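Local coordinates for putative aldehyde dehydrogenase (Burkholderia cenocepacia, PDB 4YWE) that probably oxidises aldehydes to carboxylic acids with NAD or NADP as electron acceptor, at the interface of chains A and B. Numbering follows the deposited sequence. Chains: chain A/B, Putative aldehyde dehydrogenase.

Contact 1: the interface of chains A and B. Residues chain A 236, 240, 255, 257, 460, 463-464; chain B 247, 250.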
loop_
_atom_site.group_PDB
_atom_site.type_symbol
_atom_site.label_atom_id
_atom_site.label_comp_id
_atom_site.label_asym_id
_atom_site.label_seq_id
_atom_site.Cartn_x
_atom_site.Cartn_y
_atom_site.Cartn_z
ATOM N N PRO A 236 -21.589 23.620 -9.152
ATOM C CA PRO A 236 -20.279 24.281 -9.168
ATOM C C PRO A 236 -20.314 25.678 -8.554
ATOM O O PRO A 236 -19.386 26.056 -7.839
ATOM C CB PRO A 236 -19.944 24.352 -10.661
ATOM C CG PRO A 236 -20.693 23.218 -11.264
ATOM C CD PRO A 236 -21.978 23.139 -10.489
ATOM N N LYS A 240 -18.105 26.609 -5.279
ATOM C CA LYS A 240 -17.144 27.705 -5.285
ATOM C C LYS A 240 -17.284 28.550 -4.023
ATOM O O LYS A 240 -16.296 28.846 -3.351
ATOM C CB LYS A 240 -17.343 28.571 -6.529
ATOM C CG LYS A 240 -16.465 29.807 -6.587
ATOM C CD LYS A 240 -16.838 30.669 -7.782
ATOM C CE LYS A 240 -16.863 29.846 -9.063
ATOM N NZ LYS A 240 -17.263 30.655 -10.245
ATOM N N LEU A 255 -14.871 18.725 -3.331
ATOM C CA LEU A 255 -15.916 19.173 -4.245
ATOM C C LEU A 255 -16.383 18.064 -5.179
ATOM O O LEU A 255 -15.652 17.646 -6.078
ATOM C CB LEU A 255 -15.428 20.365 -5.073
ATOM C CG LEU A 255 -15.147 21.675 -4.334
ATOM C CD1 LEU A 255 -14.691 22.741 -5.312
ATOM C CD2 LEU A 255 -16.379 22.136 -3.574
ATOM N N LEU A 257 -18.932 17.931 -7.806
ATOM C CA LEU A 257 -19.827 18.795 -8.568
ATOM C C LEU A 257 -20.513 18.054 -9.712
ATOM O O LEU A 257 -20.506 16.824 -9.764
ATOM C CB LEU A 257 -19.050 19.999 -9.102
ATOM C CG LEU A 257 -18.164 20.680 -8.054
ATOM C CD1 LEU A 257 -17.403 21.849 -8.659
ATOM C CD2 LEU A 257 -18.988 21.134 -6.855
ATOM N N GLY A 460 -11.485 19.405 -13.367
ATOM C CA GLY A 460 -12.036 20.628 -13.919
ATOM C C GLY A 460 -13.208 21.156 -13.113
ATOM O O GLY A 460 -13.149 21.217 -11.885
ATOM N N GLY A 463 -15.198 19.390 -10.098
ATOM C CA GLY A 463 -14.699 19.413 -8.733
ATOM C C GLY A 463 -13.313 18.825 -8.566
ATOM O O GLY A 463 -12.525 18.783 -9.512
ATOM N N HIS A 464 -13.014 18.372 -7.353
ATOM C CA HIS A 464 -11.739 17.728 -7.059
ATOM C C HIS A 464 -11.851 16.891 -5.789
ATOM O O HIS A 464 -12.737 17.112 -4.967
ATOM C CB HIS A 464 -10.621 18.767 -6.921
ATOM C CG HIS A 464 -10.911 19.844 -5.922
ATOM N ND1 HIS A 464 -10.802 19.648 -4.561
ATOM C CD2 HIS A 464 -11.304 21.129 -6.086
ATOM C CE1 HIS A 464 -11.114 20.765 -3.932
ATOM N NE2 HIS A 464 -11.423 21.681 -4.835
ATOM N N ALA B 247 -10.465 28.906 -6.525
ATOM C CA ALA B 247 -11.801 28.332 -6.401
ATOM C C ALA B 247 -12.680 28.737 -7.579
ATOM O O ALA B 247 -13.630 28.036 -7.930
ATOM C CB ALA B 247 -12.441 28.756 -5.091
ATOM N N HIS B 250 -12.241 26.100 -9.749
ATOM C CA HIS B 250 -12.329 24.832 -9.027
ATOM C C HIS B 250 -10.986 24.106 -9.024
ATOM O O HIS B 250 -10.918 22.891 -9.216
ATOM C CB HIS B 250 -13.419 23.942 -9.629
ATOM C CG HIS B 250 -14.771 24.582 -9.652
ATOM N ND1 HIS B 250 -15.579 24.653 -8.537
ATOM C CD2 HIS B 250 -15.455 25.187 -10.651
ATOM C CE1 HIS B 250 -16.704 25.272 -8.850
ATOM N NE2 HIS B 250 -16.654 25.606 -10.128
#

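Contact 2: the interface of chains A and B. Residues chain A 444-445, 448-449; chain B 135-136, 139, 485.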
loop_
_atom_site.group_PDB
_atom_site.type_symbol
_atom_site.label_atom_id
_atom_site.label_comp_id
_atom_site.label_asym_id
_atom_site.label_seq_id
_atom_site.Cartn_x
_atom_site.Cartn_y
_atom_site.Cartn_z
ATOM N N ASN A 444 -17.595 -0.967 -21.628
ATOM C CA ASN A 444 -18.733 -1.821 -21.965
ATOM C C ASN A 444 -19.707 -1.960 -20.795
ATOM O O ASN A 444 -20.324 -3.006 -20.595
ATOM C CB ASN A 444 -18.250 -3.194 -22.436
ATOM C CG ASN A 444 -17.531 -3.126 -23.772
ATOM O OD1 ASN A 444 -17.845 -2.285 -24.613
ATOM N ND2 ASN A 444 -16.560 -4.009 -23.970
ATOM N N ASN A 445 -19.828 -0.880 -20.030
ATOM C CA ASN A 445 -20.822 -0.753 -18.975
ATOM C C ASN A 445 -20.892 0.721 -18.593
ATOM O O ASN A 445 -20.261 1.558 -19.239
ATOM C CB ASN A 445 -20.480 -1.620 -17.759
ATOM C CG ASN A 445 -19.298 -1.089 -16.973
ATOM O OD1 ASN A 445 -19.451 -0.621 -15.845
ATOM N ND2 ASN A 445 -18.109 -1.168 -17.561
ATOM N N ALA A 448 -21.617 0.004 -12.642
ATOM C CA ALA A 448 -22.119 -1.348 -12.413
ATOM C C ALA A 448 -23.117 -1.392 -11.260
ATOM O O ALA A 448 -23.981 -2.267 -11.212
ATOM C CB ALA A 448 -20.967 -2.299 -12.151
ATOM N N GLY A 449 -22.994 -0.447 -10.335
ATOM C CA GLY A 449 -23.920 -0.348 -9.223
ATOM C C GLY A 449 -23.526 -1.179 -8.018
ATOM O O GLY A 449 -23.306 -2.384 -8.129
ATOM N N TYR B 135 -14.264 -6.621 -7.050
ATOM C CA TYR B 135 -15.575 -6.136 -7.459
ATOM C C TYR B 135 -16.482 -7.301 -7.838
ATOM O O TYR B 135 -16.199 -8.452 -7.502
ATOM C CB TYR B 135 -15.428 -5.150 -8.622
ATOM C CG TYR B 135 -16.578 -4.178 -8.764
ATOM C CD1 TYR B 135 -16.908 -3.309 -7.732
ATOM C CD2 TYR B 135 -17.324 -4.122 -9.933
ATOM C CE1 TYR B 135 -17.956 -2.420 -7.856
ATOM C CE2 TYR B 135 -18.372 -3.236 -10.067
ATOM C CZ TYR B 135 -18.685 -2.386 -9.027
ATOM O OH TYR B 135 -19.730 -1.500 -9.158
ATOM N N GLN B 136 -17.574 -6.997 -8.535
ATOM C CA GLN B 136 -18.534 -8.011 -8.958
ATOM C C GLN B 136 -17.902 -9.024 -9.903
ATOM O O GLN B 136 -16.838 -8.778 -10.473
ATOM C CB GLN B 136 -19.738 -7.358 -9.638
ATOM C CG GLN B 136 -20.435 -6.297 -8.806
ATOM C CD GLN B 136 -21.652 -5.723 -9.507
ATOM O OE1 GLN B 136 -22.310 -6.407 -10.290
ATOM N NE2 GLN B 136 -21.954 -4.460 -9.231
ATOM N N TYR B 139 -16.040 -8.687 -13.679
ATOM C CA TYR B 139 -15.533 -7.321 -13.675
ATOM C C TYR B 139 -14.063 -7.252 -13.275
ATOM O O TYR B 139 -13.609 -7.991 -12.400
ATOM C CB TYR B 139 -16.357 -6.442 -12.731
ATOM C CG TYR B 139 -17.584 -5.823 -13.361
ATOM C CD1 TYR B 139 -18.807 -6.477 -13.336
ATOM C CD2 TYR B 139 -17.519 -4.576 -13.969
ATOM C CE1 TYR B 139 -19.933 -5.910 -13.906
ATOM C CE2 TYR B 139 -18.638 -4.001 -14.542
ATOM C CZ TYR B 139 -19.841 -4.672 -14.507
ATOM O OH TYR B 139 -20.957 -4.102 -15.077
ATOM N N ARG B 485 -16.133 -4.547 -17.813
ATOM C CA ARG B 485 -17.061 -5.674 -17.806
ATOM C C ARG B 485 -16.678 -6.647 -18.914
ATOM O O ARG B 485 -16.752 -6.312 -20.096
ATOM C CB ARG B 485 -18.505 -5.203 -17.983
ATOM C CG ARG B 485 -19.537 -6.313 -17.830
ATOM C CD ARG B 485 -20.955 -5.774 -17.927
ATOM N NE ARG B 485 -21.951 -6.788 -17.592
ATOM C CZ ARG B 485 -22.538 -7.585 -18.481
ATOM N NH1 ARG B 485 -22.230 -7.487 -19.767
ATOM N NH2 ARG B 485 -23.432 -8.479 -18.084
HETATM O O HOH W 1 -15.227 -5.621 -22.356
#

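Contact 3: the interface of chains A and B. Residues chain A 135, 482-485; chain B 441-443, 445, 454.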
loop_
_atom_site.group_PDB
_atom_site.type_symbol
_atom_site.label_atom_id
_atom_site.label_comp_id
_atom_site.label_asym_id
_atom_site.label_seq_id
_atom_site.Cartn_x
_atom_site.Cartn_y
_atom_site.Cartn_z
ATOM N N TYR A 135 14.621 5.536 7.143
ATOM C CA TYR A 135 15.236 6.804 7.510
ATOM C C TYR A 135 16.628 6.556 8.078
ATOM O O TYR A 135 17.151 5.447 7.981
ATOM C CB TYR A 135 14.352 7.551 8.516
ATOM C CG TYR A 135 14.591 9.045 8.576
ATOM C CD1 TYR A 135 14.436 9.839 7.446
ATOM C CD2 TYR A 135 14.957 9.662 9.766
ATOM C CE1 TYR A 135 14.652 11.204 7.497
ATOM C CE2 TYR A 135 15.173 11.026 9.827
ATOM C CZ TYR A 135 15.019 11.792 8.689
ATOM O OH TYR A 135 15.232 13.151 8.744
ATOM N N ILE A 482 5.709 10.704 12.727
ATOM C CA ILE A 482 6.391 10.669 14.015
ATOM C C ILE A 482 7.810 10.140 13.845
ATOM O O ILE A 482 8.010 8.976 13.493
ATOM C CB ILE A 482 5.607 9.822 15.030
ATOM C CG1 ILE A 482 4.183 10.364 15.183
ATOM C CG2 ILE A 482 6.332 9.794 16.370
ATOM C CD1 ILE A 482 3.281 9.497 16.038
ATOM N N ALA A 483 8.793 10.997 14.098
ATOM C CA ALA A 483 10.195 10.623 13.950
ATOM C C ALA A 483 10.862 10.429 15.307
ATOM O O ALA A 483 11.068 11.387 16.052
ATOM C CB ALA A 483 10.939 11.672 13.138
ATOM N N ILE A 484 11.202 9.183 15.620
ATOM C CA ILE A 484 11.802 8.853 16.906
ATOM C C ILE A 484 13.312 8.672 16.786
ATOM O O ILE A 484 13.782 7.766 16.100
ATOM C CB ILE A 484 11.168 7.583 17.502
ATOM C CG1 ILE A 484 9.644 7.650 17.411
ATOM C CG2 ILE A 484 11.628 7.386 18.938
ATOM C CD1 ILE A 484 8.961 6.338 17.733
ATOM N N ARG A 485 14.065 9.536 17.461
ATOM C CA ARG A 485 15.511 9.372 17.557
ATOM C C ARG A 485 15.844 8.569 18.808
ATOM O O ARG A 485 15.685 9.057 19.926
ATOM C CB ARG A 485 16.216 10.728 17.587
ATOM C CG ARG A 485 17.732 10.637 17.612
ATOM C CD ARG A 485 18.367 12.018 17.648
ATOM N NE ARG A 485 19.824 11.949 17.680
ATOM C CZ ARG A 485 20.541 11.837 18.793
ATOM N NH1 ARG A 485 19.934 11.780 19.972
ATOM N NH2 ARG A 485 21.864 11.779 18.730
ATOM N N VAL B 441 5.612 15.044 14.370
ATOM C CA VAL B 441 5.996 15.032 15.775
ATOM C C VAL B 441 7.381 14.412 15.909
ATOM O O VAL B 441 7.612 13.282 15.477
ATOM C CB VAL B 441 4.971 14.278 16.643
ATOM C CG1 VAL B 441 5.422 14.264 18.096
ATOM C CG2 VAL B 441 3.594 14.909 16.516
ATOM N N PHE B 442 8.304 15.159 16.505
ATOM C CA PHE B 442 9.665 14.675 16.698
ATOM C C PHE B 442 9.905 14.294 18.154
ATOM O O PHE B 442 9.559 15.044 19.068
ATOM C CB PHE B 442 10.680 15.730 16.251
ATOM C CG PHE B 442 10.642 16.022 14.778
ATOM C CD1 PHE B 442 11.296 15.195 13.878
ATOM C CD2 PHE B 442 9.957 17.123 14.292
ATOM C CE1 PHE B 442 11.263 15.460 12.521
ATOM C CE2 PHE B 442 9.922 17.393 12.935
ATOM C CZ PHE B 442 10.575 16.561 12.049
ATOM N N ILE B 443 10.499 13.124 18.363
ATOM C CA ILE B 443 10.771 12.632 19.706
ATOM C C ILE B 443 12.268 12.667 19.994
ATOM O O ILE B 443 13.052 11.988 19.329
ATOM C CB ILE B 443 10.207 11.215 19.899
ATOM C CG1 ILE B 443 8.683 11.235 19.774
ATOM C CG2 ILE B 443 10.633 10.652 21.247
ATOM C CD1 ILE B 443 8.039 9.872 19.889
ATOM N N ASN B 445 14.283 14.874 19.296
ATOM C CA ASN B 445 14.980 15.522 18.193
ATOM C C ASN B 445 14.065 16.595 17.613
ATOM O O ASN B 445 13.028 16.911 18.200
ATOM C CB ASN B 445 15.392 14.513 17.115
ATOM C CG ASN B 445 14.207 13.945 16.357
ATOM O OD1 ASN B 445 14.027 14.220 15.171
ATOM N ND2 ASN B 445 13.400 13.138 17.035
ATOM N N LEU B 454 10.205 12.687 4.969
ATOM C CA LEU B 454 9.150 12.886 5.960
ATOM C C LEU B 454 8.048 13.813 5.454
ATOM O O LEU B 454 8.285 15.006 5.265
ATOM C CB LEU B 454 9.741 13.450 7.255
ATOM C CG LEU B 454 11.031 12.794 7.754
ATOM C CD1 LEU B 454 11.550 13.502 8.997
ATOM C CD2 LEU B 454 10.812 11.314 8.025
#

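Contact 1: the interface of chains A and B
B:His250 reaches across to A:Leu257, whose CD1 methyl sits over one face of the imidazole, 3.7 Å from the ring centroid and displaced toward the rim, in a CH-pi contact. The two side chains meet obliquely, and on the opposite face the ring has the carbonyl oxygen of its own chain's B:Ala247, also off centre. A:Leu255 instead comes in at about a right angle, its CD1 lying in the ring plane beside ND1. The carbonyl oxygen of A:Pro236, at the start of helix 236-246, also lies at the ring edge in plane, though its modelled approach to CE1 is too close to carry weight; the CB of the same proline stands 3.6 Å from B:His250 NE2. With CG anti to the carbonyl carbon (chi1 -57°), B:His250 directs its imidazole between this helix and the two leucines. These leucines flank the glutamate expected to be catalytic in this family, so the partner histidine packs close to that segment and may help to position it. A:Gly460 and A:Gly463 of one chain and probably B:His250 of the other contribute to a magnesium site, so the metal may bridge the subunits, though it may come from crystallisation. A:Lys240 runs its aliphatic stem past B:Ala247, CG being 3.6 Å from the carbonyl O.

Contact 2: the interface of chains A and B
A chi1 of 72° at A:Asn445 sets CG between the backbone N and the carbonyl carbon and brings the amide to the rim of the B:Tyr139 ring. The two side chains come from opposite directions; the amide stands nearly perpendicular to the ring (85°), with CG in the ring plane at its edge and A:Asn445 OD1 3.7 Å from B:Tyr139 CE2. B:Tyr135, its CG anti to the backbone N (chi1 -156°), presents a ring edge to the methyl of A:Ala448, which lies in the plane 3.5 Å from CE2. The same methyl also meets the phenol end of B:Tyr139 and so touches both tyrosines, although A:Ala448 is poorly ordered and its position is less certain. B:Tyr139 is itself placed between B:Arg485 CA on one face and B:Tyr135 CE2 on the other. Where loop meets loop, A:Gly449 O and B:Gln136 NE2 are 2.7 Å apart, but the N-H points elsewhere and the pair is not a hydrogen bond as modelled. B:Arg485, extended from CG to NE, lays its aliphatic part beside the loop, with CD 3.9 Å from A:Asn444 O. A water joins the chains, 2.6 Å from A:Asn444 ND2 and 2.8 Å from B:Arg485 O.

Contact 3: the interface of chains A and B
A:Ala483 N and B:Val441 O meet in a parallel strand pairing between subunits, as is typical of aldehyde dehydrogenases: strand 477-485 of chain A lies along strand 440-443 of chain B, bridged from A:Ile482/B:Val441 to A:Ile484/B:Ile443. Backbone hydrogen bonds alternate between the strands. A:Ala483 N donates to B:Val441 O (2.9 Å), B:Ile443 N donates to A:Ala483 O (2.9 Å), and A:Arg485 N donates to B:Ile443 O, although A:Arg485 is poorly ordered. A side-chain amide adds further hydrogen bonds. B:Asn445, with chi1 69°, turns ND2 back to the strand pair and donates to A:Ala483 O at 3.1 Å. That oxygen lies close to the amide plane, yet ND2 stands 38° out of the carbonyl plane, opposite B:Ile443 N, so A:Ala483 O is held from both sides. B:Asn445 ND2 also donates to B:Ile443 O (2.6 Å), from well above the carbonyl plane, tying the loop to its own strand. Apolar contacts line both faces. A:Ile484 and B:Ile443 lie side by side and point the same way, A:Ile484 CG1 meeting B:Ile443 CD1 at 3.7 Å. Across from them, the methyl of A:Ala483 touches B:Phe442 CD1 (3.6 Å). B:Leu454 crosses A:Tyr135 at about a right angle, placing CD2 3.8 Å above one ring face.

Contact 1 and contact 2 have their C-alpha centres about 27 Å apart; contact 3 lies about 36 Å from contact 1 and 44 Å from contact 2. Contacts 2 and 3 draw on the same elements with the chains exchanged: residue 135, from a loop, and residue 485, the end of strand 477-485, come from one subunit and residue 445 from the other. Each chain therefore lends its C-terminal strand to its partner, consistent with a reciprocal two-fold dimer within the four-chain assembly. Contact 1 is centred about 6 Å from A:Glu256, the probable catalytic glutamate, whereas contact 2 is about 19 Å from it.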